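OxyR (Porphyromonas gingivalis, PDB 3HO7) probably binds DNA as a redox-sensitive LysR-family transcriptional activator, of which this chain is the regulatory domain. Local coordinates at residues Ala16-Ile21 against Leu114-Cys119; Ser45-Ser50 against Ser58-Met63; Asp78-Glu83 against Gly208-Ala213; Gln195-Ser198 against Leu202-Gln205. One frame throughout, in Å; residues are numbered along the deposited sequence.

Contact 1. Residues Ala16-Ile21 against Leu114-Cys119; sequences AVLPTI and LDEGHC
The two backbones come nearest at Thr-20 and Gly-117, whose CA atoms are 6.2 Å apart, where the end of strand 11-17 runs into a turn and faces an irregular loop. Thr-20 contributes the largest share of the contact. Its methyl CG2 meets the methyl CD1 of Leu-114 tip to tip at 3.7 Å. The same CG2 lies 4.0 Å from CA of Gly-117. A chi1 of 48° places CG2 beside the backbone N and sets OG1 between N and the carbonyl carbon. From there OG1 holds a water at 2.7 Å, which gives a weak bond to Glu-116 O. Met-145 of helix 145-153 touches both Thr-20 and Leu-114. This is where the two halves of a LysR-type regulatory domain face each other: residues 16-21 belong to the first, 114-119 to the second. The loop includes Cys-119, disulfide-bonded to Cys-128, consistent with the redox switch of the OxyR family. The loop is pinned from within. Leu-114 N donates to His-118 ND1 at 2.6 Å, nearly straight at 170°, although the donor is tilted out of the imidazole plane. Leu-114 O accepts from both His-118 N and Cys-119 N. Glu-116 reaches past Leu-18. Its OE2 lies 4.4 Å from Leu-18 CG and accepts a bond from Thr-49 N in the first turn of helix 49-58, whose dipole would probably favour the carboxylate.

Contact 2. Residues Ser45-Ser50 against Ser58-Met63; sequences SEMQTS and SGEIDM
Met-47 reaches across toward Ile-61 and Glu-60 as one straight chain. At CB it leaves the backbone just beyond strand 40-46, and chi1 of -52° sets CG beside the backbone N. Beyond CG the chain is fully extended, with chi3 at -178°. CB, CG and SD make no close approach to residues 58-63; the side chain runs along Ala-16, Cys-52 and Ser-55. SD leads to the methyl CE. CE does the touching. It meets the methyl CG2 of Ile-61 at 3.7 Å, and Glu-60 OE2 stands 4.1 Å from CE. The Met-47 and Ile-61 side chains run antiparallel alongside each other, while the Glu-60 side chain comes in at a slant. The other carboxylate oxygen, OE1, is held by Ser-55 OG. Ser-45 OG lies at the margin, 4.5 Å from Ile-61 CG2. The segments span the two connections of a beta-alpha-beta crossover: strand 40-46, helix 49-58, strand 63-66, with strand 11-17 between the two strands in the sheet. The outer strand edge meets the second subunit, where Ser-144 N of that chain bonds Glu-46 OE2. No hydrogen bond joins the two segments. The direct contact between them is van der Waals only, though the slightly positive methyl of a thioether may also find the Glu-60 carboxylate mildly favourable.

Contact 3. Residues Asp78-Glu83 against Gly208-Ala213; sequences DLLYYE and GLLRSA
Leu-80 and Leu-210 both set CG beside the backbone N, with chi1 of -61° and -70°, and this brings their CD1 methyls to 3.7 Å. The side chains meet at a slant, and Leu-80 CD1 also lies 4.1 Å from Leu-210 CB. Arg-211 comes in next to them. Its chi1 of -61° and an extended chi2 lay CG and CD along the strand backbone. CG of Arg-211 sits 3.5 Å from Leu-80 O and 4.0 Å from the second methyl of Leu-80, CD2. Farther out, CD is 4.0 Å from Leu-79 O. The bend at chi3 then turns NE of Arg-211, 3.7 Å from Leu-80 O. The guanidinium stands obliquely to both carbonyl oxygens. Leu-80 and Tyr-81 both face Val-189 of strand 184-194, a classic beta bulge, and the bulge lies where the helix passes. Strand 75-89 is the long strand that leads from the first half of the regulatory domain toward the second. Helix 200-211 packs on it near its end, with Leu-80 also touching Ile-207 and Leu-210 touching Val-29 of helix 22-36. Ser-212 OG donates to Leu-209 O at 2.8 Å, tilted from the carbonyl plane. The two segments share no hydrogen bond. Leucine methyls make the buried side of the contact, and the arginine methylenes lie against the backbone oxygens of Leu-79 and Leu-80, whose partial negative charge should suit the nearby cation.

Contact 4. Residues Gln195-Ser198 against Leu202-Gln205; sequences QDYS and LREQ
Arg-203 NH1 and Tyr-197 O are linked by a water. It accepts from Arg-203 NH1 at 2.8 Å and donates to Tyr-197 O at 2.5 Å. Arg-203 NH2 is gripped by two carboxylates, Glu-76 OE2 and Asp-78 OD2. The guanidinium is thus held on both terminal nitrogens, NH1 and NH2, which should fix its rotation, and the paired acids should stabilise its positive charge. The arginine chain is extended from CG to NE and runs back past the tyrosine in the opposite direction. Ring and guanidinium planes are 63° apart, so this is not a stack. The ring meets Arg-203 with its edge: CE2 lies 4.1 Å from Arg-203 CB, which sits near the ring plane. Chi1 of -176° turns the tyrosine CG away from its own backbone N and sends the ring toward the helix. At the far end, Tyr-197 OH comes 3.8 Å from the methyl CD2 of Leu-202, and these two side chains cross at an angle. Leu-13 and Met-63 touch both Tyr-197 and Leu-202, so the sheet continues the packing beneath them. On the loop itself Asp-196 forms a salt bridge with Arg-194. Most of the contact is near the protein surface. It closes the tight connection in which strand 184-194 gives way to helix 200-211, a strand-to-helix turn of the alpha/beta fold of LysR regulatory domains.

How the contacts relate
Contacts 2, 3 and 4 lie in the first half of the domain, and contact 1 joins that half to the second, near the disulfide. Contacts 1 and 2, with centres 13 Å apart, share a sheet: Val-17 N lies 2.7 Å from Ser-45 O, a probable hydrogen bond. Contact 1 reaches contact 3 through Ile-21 CG2, 3.9 Å from Tyr-81 OH; their centres are 17 Å apart. Contact 2 meets contact 4 at Met-63, whose CE is 3.9 Å from Arg-203 CA. Contacts 3 and 4 use successive parts of helix 200-211. Contact 4 is remote from contact 1, with nearest atoms about 10 Å apart.

Contact 1. Residues Ala16-Ile21 against Leu114-Cys119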
# COMPACT_ATOMS: atom_id res chain seq x y z
N ALA A 16 -0.75 -3.70 -15.94
CA ALA A 16 -0.83 -3.96 -14.51
C ALA A 16 0.55 -3.80 -13.88
O ALA A 16 1.57 -3.92 -14.56
CB ALA A 16 -1.37 -5.35 -14.26
N VAL A 17 0.56 -3.53 -12.58
CA VAL A 17 1.81 -3.37 -11.86
C VAL A 17 1.65 -3.89 -10.45
O VAL A 17 0.60 -3.70 -9.82
CB VAL A 17 2.25 -1.89 -11.81
CG1 VAL A 17 3.61 -1.76 -11.15
CG2 VAL A 17 2.26 -1.30 -13.21
N LEU A 18 2.68 -4.56 -9.94
CA LEU A 18 2.66 -5.06 -8.58
C LEU A 18 2.61 -3.92 -7.57
O LEU A 18 3.17 -2.84 -7.80
CB LEU A 18 3.87 -5.95 -8.30
CG LEU A 18 3.75 -7.39 -8.80
CD1 LEU A 18 3.32 -7.42 -10.26
CD2 LEU A 18 5.05 -8.15 -8.58
N PRO A 19 1.94 -4.15 -6.44
CA PRO A 19 1.85 -3.16 -5.38
C PRO A 19 3.21 -2.90 -4.76
O PRO A 19 3.44 -1.84 -4.18
CB PRO A 19 0.93 -3.83 -4.35
CG PRO A 19 0.28 -4.97 -5.06
CD PRO A 19 1.26 -5.41 -6.09
N THR A 20 4.11 -3.88 -4.88
CA THR A 20 5.46 -3.74 -4.34
C THR A 20 6.42 -3.14 -5.36
O THR A 20 7.62 -3.05 -5.12
CB THR A 20 6.00 -5.10 -3.84
OG1 THR A 20 5.78 -6.10 -4.84
CG2 THR A 20 5.31 -5.51 -2.55
N ILE A 21 5.88 -2.73 -6.50
CA ILE A 21 6.66 -2.06 -7.54
C ILE A 21 6.08 -0.68 -7.83
O ILE A 21 6.82 0.30 -7.93
CB ILE A 21 6.67 -2.87 -8.86
CG1 ILE A 21 7.33 -4.24 -8.67
CG2 ILE A 21 7.37 -2.09 -9.97
CD1 ILE A 21 7.42 -5.04 -9.95
N LEU A 114 5.82 -9.98 3.57
CA LEU A 114 4.74 -9.87 2.62
C LEU A 114 4.55 -11.25 2.02
O LEU A 114 5.50 -11.88 1.56
CB LEU A 114 5.10 -8.87 1.52
CG LEU A 114 5.28 -7.42 1.97
CD1 LEU A 114 6.01 -6.60 0.92
CD2 LEU A 114 3.94 -6.79 2.31
N ASP A 115 3.31 -11.72 2.02
CA ASP A 115 2.97 -13.01 1.44
C ASP A 115 3.55 -13.16 0.03
O ASP A 115 4.16 -14.18 -0.29
CB ASP A 115 1.45 -13.21 1.40
CG ASP A 115 0.83 -13.25 2.78
OD1 ASP A 115 1.51 -13.71 3.73
OD2 ASP A 115 -0.34 -12.84 2.92
N GLU A 116 3.35 -12.14 -0.79
CA GLU A 116 3.81 -12.17 -2.18
C GLU A 116 5.02 -11.26 -2.41
O GLU A 116 5.82 -11.50 -3.32
CB GLU A 116 2.67 -11.78 -3.13
CG GLU A 116 3.10 -11.56 -4.57
CD GLU A 116 1.93 -11.48 -5.52
OE1 GLU A 116 0.97 -12.27 -5.35
OE2 GLU A 116 1.96 -10.64 -6.45
N GLY A 117 5.16 -10.23 -1.58
CA GLY A 117 6.30 -9.33 -1.69
C GLY A 117 7.59 -10.04 -1.36
O GLY A 117 8.61 -9.85 -2.03
N HIS A 118 7.56 -10.88 -0.32
CA HIS A 118 8.76 -11.59 0.13
C HIS A 118 8.66 -13.09 -0.09
O HIS A 118 9.66 -13.76 -0.31
CB HIS A 118 9.02 -11.32 1.61
CG HIS A 118 9.08 -9.87 1.96
ND1 HIS A 118 8.29 -9.30 2.93
CD2 HIS A 118 9.84 -8.86 1.46
CE1 HIS A 118 8.57 -8.01 3.02
NE2 HIS A 118 9.50 -7.72 2.13
N CYS A 119 7.44 -13.62 -0.00
CA CYS A 119 7.26 -15.07 0.01
C CYS A 119 6.45 -15.60 -1.17
O CYS A 119 5.74 -16.60 -1.04
CB CYS A 119 6.62 -15.50 1.34
SG CYS A 119 7.62 -15.06 2.79
O HOH W 1 5.40 -8.81 -4.61

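Contact 2. Residues Ser45-Ser50 against Ser58-Met63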
# COMPACT_ATOMS: atom_id res chain seq x y z
N SER A 45 -3.06 -0.31 -13.64
CA SER A 45 -3.78 -0.99 -12.57
C SER A 45 -2.82 -1.80 -11.72
O SER A 45 -1.92 -2.47 -12.24
CB SER A 45 -4.87 -1.89 -13.15
OG SER A 45 -4.33 -2.82 -14.07
N GLU A 46 -3.00 -1.74 -10.40
CA GLU A 46 -2.21 -2.54 -9.48
C GLU A 46 -2.89 -3.88 -9.23
O GLU A 46 -4.07 -3.94 -8.88
CB GLU A 46 -1.98 -1.81 -8.16
CG GLU A 46 -1.09 -0.58 -8.26
CD GLU A 46 -0.71 -0.01 -6.91
OE1 GLU A 46 -0.42 -0.80 -5.98
OE2 GLU A 46 -0.68 1.23 -6.77
N MET A 47 -2.14 -4.96 -9.43
CA MET A 47 -2.61 -6.30 -9.12
C MET A 47 -1.45 -7.10 -8.55
O MET A 47 -0.29 -6.81 -8.83
CB MET A 47 -3.06 -7.03 -10.39
CG MET A 47 -4.07 -6.30 -11.24
SD MET A 47 -4.35 -7.27 -12.73
CE MET A 47 -5.51 -6.21 -13.61
N GLN A 48 -1.77 -8.11 -7.76
CA GLN A 48 -0.77 -9.10 -7.39
C GLN A 48 -0.57 -10.05 -8.57
O GLN A 48 -1.36 -10.06 -9.51
CB GLN A 48 -1.18 -9.84 -6.12
CG GLN A 48 -0.91 -9.05 -4.84
CD GLN A 48 -1.72 -9.54 -3.67
OE1 GLN A 48 -2.79 -10.13 -3.84
NE2 GLN A 48 -1.23 -9.29 -2.46
N THR A 49 0.49 -10.84 -8.51
CA THR A 49 0.91 -11.66 -9.65
C THR A 49 -0.21 -12.51 -10.24
O THR A 49 -0.38 -12.56 -11.45
CB THR A 49 2.09 -12.57 -9.27
OG1 THR A 49 3.16 -11.77 -8.74
CG2 THR A 49 2.59 -13.34 -10.49
N SER A 50 -0.96 -13.19 -9.37
CA SER A 50 -2.03 -14.07 -9.83
C SER A 50 -2.97 -13.34 -10.78
O SER A 50 -3.23 -13.82 -11.89
CB SER A 50 -2.80 -14.63 -8.64
OG SER A 50 -1.90 -15.19 -7.69
N SER A 58 -6.46 -13.77 -20.34
CA SER A 58 -7.82 -13.47 -20.79
C SER A 58 -7.88 -12.27 -21.72
O SER A 58 -8.79 -12.15 -22.54
CB SER A 58 -8.74 -13.24 -19.59
OG SER A 58 -8.42 -12.02 -18.93
N GLY A 59 -6.91 -11.37 -21.59
CA GLY A 59 -6.86 -10.17 -22.43
C GLY A 59 -7.39 -8.93 -21.74
O GLY A 59 -7.64 -7.92 -22.39
N GLU A 60 -7.56 -9.02 -20.43
CA GLU A 60 -8.01 -7.88 -19.63
C GLU A 60 -6.94 -6.79 -19.59
O GLU A 60 -7.24 -5.61 -19.46
CB GLU A 60 -8.34 -8.33 -18.20
CG GLU A 60 -8.82 -7.21 -17.29
CD GLU A 60 -9.09 -7.69 -15.86
OE1 GLU A 60 -9.02 -8.91 -15.62
OE2 GLU A 60 -9.36 -6.84 -14.99
N ILE A 61 -5.68 -7.21 -19.70
CA ILE A 61 -4.56 -6.27 -19.73
C ILE A 61 -3.55 -6.67 -20.80
O ILE A 61 -3.42 -7.85 -21.13
CB ILE A 61 -3.85 -6.20 -18.36
CG1 ILE A 61 -3.11 -7.50 -18.05
CG2 ILE A 61 -4.86 -5.88 -17.26
CD1 ILE A 61 -2.36 -7.48 -16.73
N ASP A 62 -2.85 -5.69 -21.35
CA ASP A 62 -1.91 -5.92 -22.44
C ASP A 62 -0.54 -6.36 -21.93
O ASP A 62 0.11 -7.21 -22.54
CB ASP A 62 -1.76 -4.66 -23.29
CG ASP A 62 -3.05 -4.30 -24.01
OD1 ASP A 62 -3.78 -5.23 -24.43
OD2 ASP A 62 -3.32 -3.10 -24.17
N MET A 63 -0.10 -5.77 -20.83
CA MET A 63 1.21 -6.06 -20.27
C MET A 63 1.14 -6.07 -18.75
O MET A 63 0.21 -5.51 -18.16
CB MET A 63 2.24 -5.02 -20.72
CG MET A 63 2.24 -4.75 -22.21
SD MET A 63 3.35 -3.41 -22.69
CE MET A 63 3.07 -3.39 -24.46

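Contact 3. Residues Asp78-Glu83 against Gly208-Ala213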
# COMPACT_ATOMS: atom_id res chain seq x y z
N ASP A 78 10.26 -10.37 -20.08
CA ASP A 78 11.59 -9.89 -20.38
C ASP A 78 12.14 -9.12 -19.18
O ASP A 78 11.39 -8.44 -18.47
CB ASP A 78 11.57 -8.98 -21.61
CG ASP A 78 11.21 -9.74 -22.88
OD1 ASP A 78 11.97 -10.66 -23.26
OD2 ASP A 78 10.17 -9.41 -23.49
N LEU A 79 13.44 -9.23 -18.96
CA LEU A 79 14.08 -8.56 -17.84
C LEU A 79 14.04 -7.05 -18.00
O LEU A 79 14.33 -6.51 -19.07
CB LEU A 79 15.52 -9.04 -17.68
CG LEU A 79 16.33 -8.42 -16.54
CD1 LEU A 79 15.68 -8.72 -15.19
CD2 LEU A 79 17.77 -8.92 -16.56
N LEU A 80 13.67 -6.36 -16.93
CA LEU A 80 13.72 -4.90 -16.90
C LEU A 80 14.89 -4.46 -16.03
O LEU A 80 15.73 -3.68 -16.45
CB LEU A 80 12.40 -4.32 -16.38
CG LEU A 80 11.17 -4.65 -17.23
CD1 LEU A 80 9.94 -3.97 -16.67
CD2 LEU A 80 11.41 -4.25 -18.68
N TYR A 81 14.94 -5.00 -14.81
CA TYR A 81 16.03 -4.69 -13.89
C TYR A 81 15.99 -5.60 -12.66
O TYR A 81 14.95 -6.17 -12.33
CB TYR A 81 15.97 -3.22 -13.45
CG TYR A 81 14.69 -2.83 -12.76
CD1 TYR A 81 14.60 -2.80 -11.37
CD2 TYR A 81 13.56 -2.49 -13.49
CE1 TYR A 81 13.43 -2.43 -10.73
CE2 TYR A 81 12.38 -2.12 -12.86
CZ TYR A 81 12.32 -2.10 -11.49
OH TYR A 81 11.14 -1.74 -10.87
N TYR A 82 17.14 -5.72 -12.00
CA TYR A 82 17.22 -6.42 -10.72
C TYR A 82 17.08 -5.40 -9.60
O TYR A 82 17.32 -4.21 -9.80
CB TYR A 82 18.54 -7.17 -10.59
CG TYR A 82 18.70 -8.30 -11.57
CD1 TYR A 82 19.43 -8.13 -12.75
CD2 TYR A 82 18.13 -9.54 -11.33
CE1 TYR A 82 19.57 -9.17 -13.65
CE2 TYR A 82 18.27 -10.58 -12.23
CZ TYR A 82 19.00 -10.39 -13.39
OH TYR A 82 19.14 -11.41 -14.29
N GLU A 83 16.68 -5.86 -8.43
CA GLU A 83 16.48 -4.96 -7.31
C GLU A 83 16.75 -5.67 -6.00
O GLU A 83 16.16 -6.71 -5.72
CB GLU A 83 15.05 -4.41 -7.33
CG GLU A 83 14.76 -3.41 -6.23
CD GLU A 83 13.41 -2.74 -6.39
OE1 GLU A 83 12.49 -3.39 -6.93
OE2 GLU A 83 13.27 -1.57 -5.98
N GLY A 208 12.16 -0.57 -23.33
CA GLY A 208 13.17 0.47 -23.31
C GLY A 208 12.86 1.58 -22.33
O GLY A 208 13.74 2.01 -21.57
N LEU A 209 11.62 2.05 -22.33
CA LEU A 209 11.23 3.17 -21.47
C LEU A 209 11.32 2.81 -19.99
O LEU A 209 11.79 3.60 -19.17
CB LEU A 209 9.82 3.65 -21.82
CG LEU A 209 9.72 4.51 -23.08
CD1 LEU A 209 8.26 4.78 -23.43
CD2 LEU A 209 10.48 5.82 -22.91
N LEU A 210 10.86 1.61 -19.64
CA LEU A 210 10.91 1.18 -18.26
C LEU A 210 12.35 1.01 -17.79
O LEU A 210 12.72 1.46 -16.70
CB LEU A 210 10.12 -0.12 -18.07
CG LEU A 210 8.60 0.02 -18.20
CD1 LEU A 210 7.94 -1.35 -18.31
CD2 LEU A 210 8.03 0.79 -17.02
N ARG A 211 13.18 0.38 -18.62
CA ARG A 211 14.58 0.19 -18.28
C ARG A 211 15.30 1.53 -18.14
O ARG A 211 16.18 1.69 -17.29
CB ARG A 211 15.29 -0.69 -19.31
CG ARG A 211 14.72 -2.09 -19.43
CD ARG A 211 15.55 -2.94 -20.37
NE ARG A 211 16.92 -3.08 -19.89
CZ ARG A 211 17.93 -3.53 -20.62
NH1 ARG A 211 17.72 -3.89 -21.88
NH2 ARG A 211 19.15 -3.62 -20.10
N SER A 212 14.92 2.50 -18.97
CA SER A 212 15.53 3.83 -18.92
C SER A 212 15.05 4.61 -17.70
O SER A 212 15.53 5.71 -17.42
CB SER A 212 15.21 4.61 -20.19
OG SER A 212 13.93 5.22 -20.11
N ALA A 213 14.09 4.04 -16.98
CA ALA A 213 13.51 4.69 -15.80
C ALA A 213 14.37 4.45 -14.56
O ALA A 213 14.17 5.10 -13.54
CB ALA A 213 12.09 4.20 -15.57

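Contact 4. Residues Gln195-Ser198 against Leu202-Gln205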
# COMPACT_ATOMS: atom_id res chain seq x y z
N GLN A 195 2.18 -14.61 -25.23
CA GLN A 195 3.12 -14.98 -26.29
C GLN A 195 2.71 -14.37 -27.62
O GLN A 195 3.55 -13.92 -28.39
CB GLN A 195 3.21 -16.50 -26.42
CG GLN A 195 3.79 -17.19 -25.20
CD GLN A 195 4.03 -18.66 -25.42
OE1 GLN A 195 3.70 -19.49 -24.57
NE2 GLN A 195 4.59 -19.00 -26.58
N ASP A 196 1.41 -14.31 -27.89
CA ASP A 196 0.95 -13.87 -29.21
C ASP A 196 0.74 -12.36 -29.31
O ASP A 196 0.14 -11.88 -30.27
CB ASP A 196 -0.31 -14.63 -29.64
CG ASP A 196 -1.31 -14.78 -28.51
OD1 ASP A 196 -1.20 -14.06 -27.51
OD2 ASP A 196 -2.22 -15.64 -28.64
N TYR A 197 1.20 -11.62 -28.31
CA TYR A 197 0.96 -10.18 -28.24
C TYR A 197 1.45 -9.53 -29.53
O TYR A 197 2.65 -9.51 -29.81
CB TYR A 197 1.67 -9.58 -27.03
CG TYR A 197 1.39 -8.11 -26.83
CD1 TYR A 197 0.09 -7.66 -26.61
CD2 TYR A 197 2.42 -7.18 -26.85
CE1 TYR A 197 -0.16 -6.31 -26.43
CE2 TYR A 197 2.17 -5.84 -26.67
CZ TYR A 197 0.88 -5.41 -26.46
OH TYR A 197 0.62 -4.06 -26.27
N SER A 198 0.51 -8.99 -30.30
CA SER A 198 0.79 -8.54 -31.66
C SER A 198 1.18 -7.06 -31.77
O SER A 198 0.92 -6.42 -32.79
CB SER A 198 -0.42 -8.83 -32.57
OG SER A 198 -0.10 -8.61 -33.93
N LEU A 202 5.55 -1.68 -29.90
CA LEU A 202 5.18 -1.03 -28.65
C LEU A 202 5.85 -1.74 -27.48
O LEU A 202 6.45 -1.10 -26.61
CB LEU A 202 3.66 -1.03 -28.48
CG LEU A 202 3.11 -0.35 -27.23
CD1 LEU A 202 3.48 1.12 -27.20
CD2 LEU A 202 1.60 -0.52 -27.16
N ARG A 203 5.73 -3.06 -27.46
CA ARG A 203 6.37 -3.89 -26.45
C ARG A 203 7.84 -3.50 -26.32
O ARG A 203 8.34 -3.26 -25.23
CB ARG A 203 6.24 -5.37 -26.82
CG ARG A 203 6.86 -6.35 -25.82
CD ARG A 203 6.67 -7.78 -26.32
NE ARG A 203 7.37 -8.77 -25.51
CZ ARG A 203 7.41 -10.07 -25.79
NH1 ARG A 203 6.79 -10.53 -26.86
NH2 ARG A 203 8.08 -10.90 -24.99
N GLU A 204 8.52 -3.42 -27.47
CA GLU A 204 9.92 -3.04 -27.51
C GLU A 204 10.13 -1.65 -26.93
O GLU A 204 11.08 -1.41 -26.18
CB GLU A 204 10.45 -3.11 -28.94
CG GLU A 204 11.91 -2.72 -29.10
CD GLU A 204 12.46 -3.04 -30.48
OE1 GLU A 204 11.79 -3.76 -31.24
OE2 GLU A 204 13.57 -2.56 -30.80
N GLN A 205 9.24 -0.72 -27.28
CA GLN A 205 9.33 0.64 -26.77
C GLN A 205 9.13 0.67 -25.26
O GLN A 205 9.90 1.30 -24.53
CB GLN A 205 8.30 1.54 -27.46
CG GLN A 205 8.46 3.03 -27.14
CD GLN A 205 7.41 3.89 -27.83
OE1 GLN A 205 6.60 3.40 -28.61
NE2 GLN A 205 7.43 5.19 -27.53
O HOH W 2 4.60 -9.34 -28.20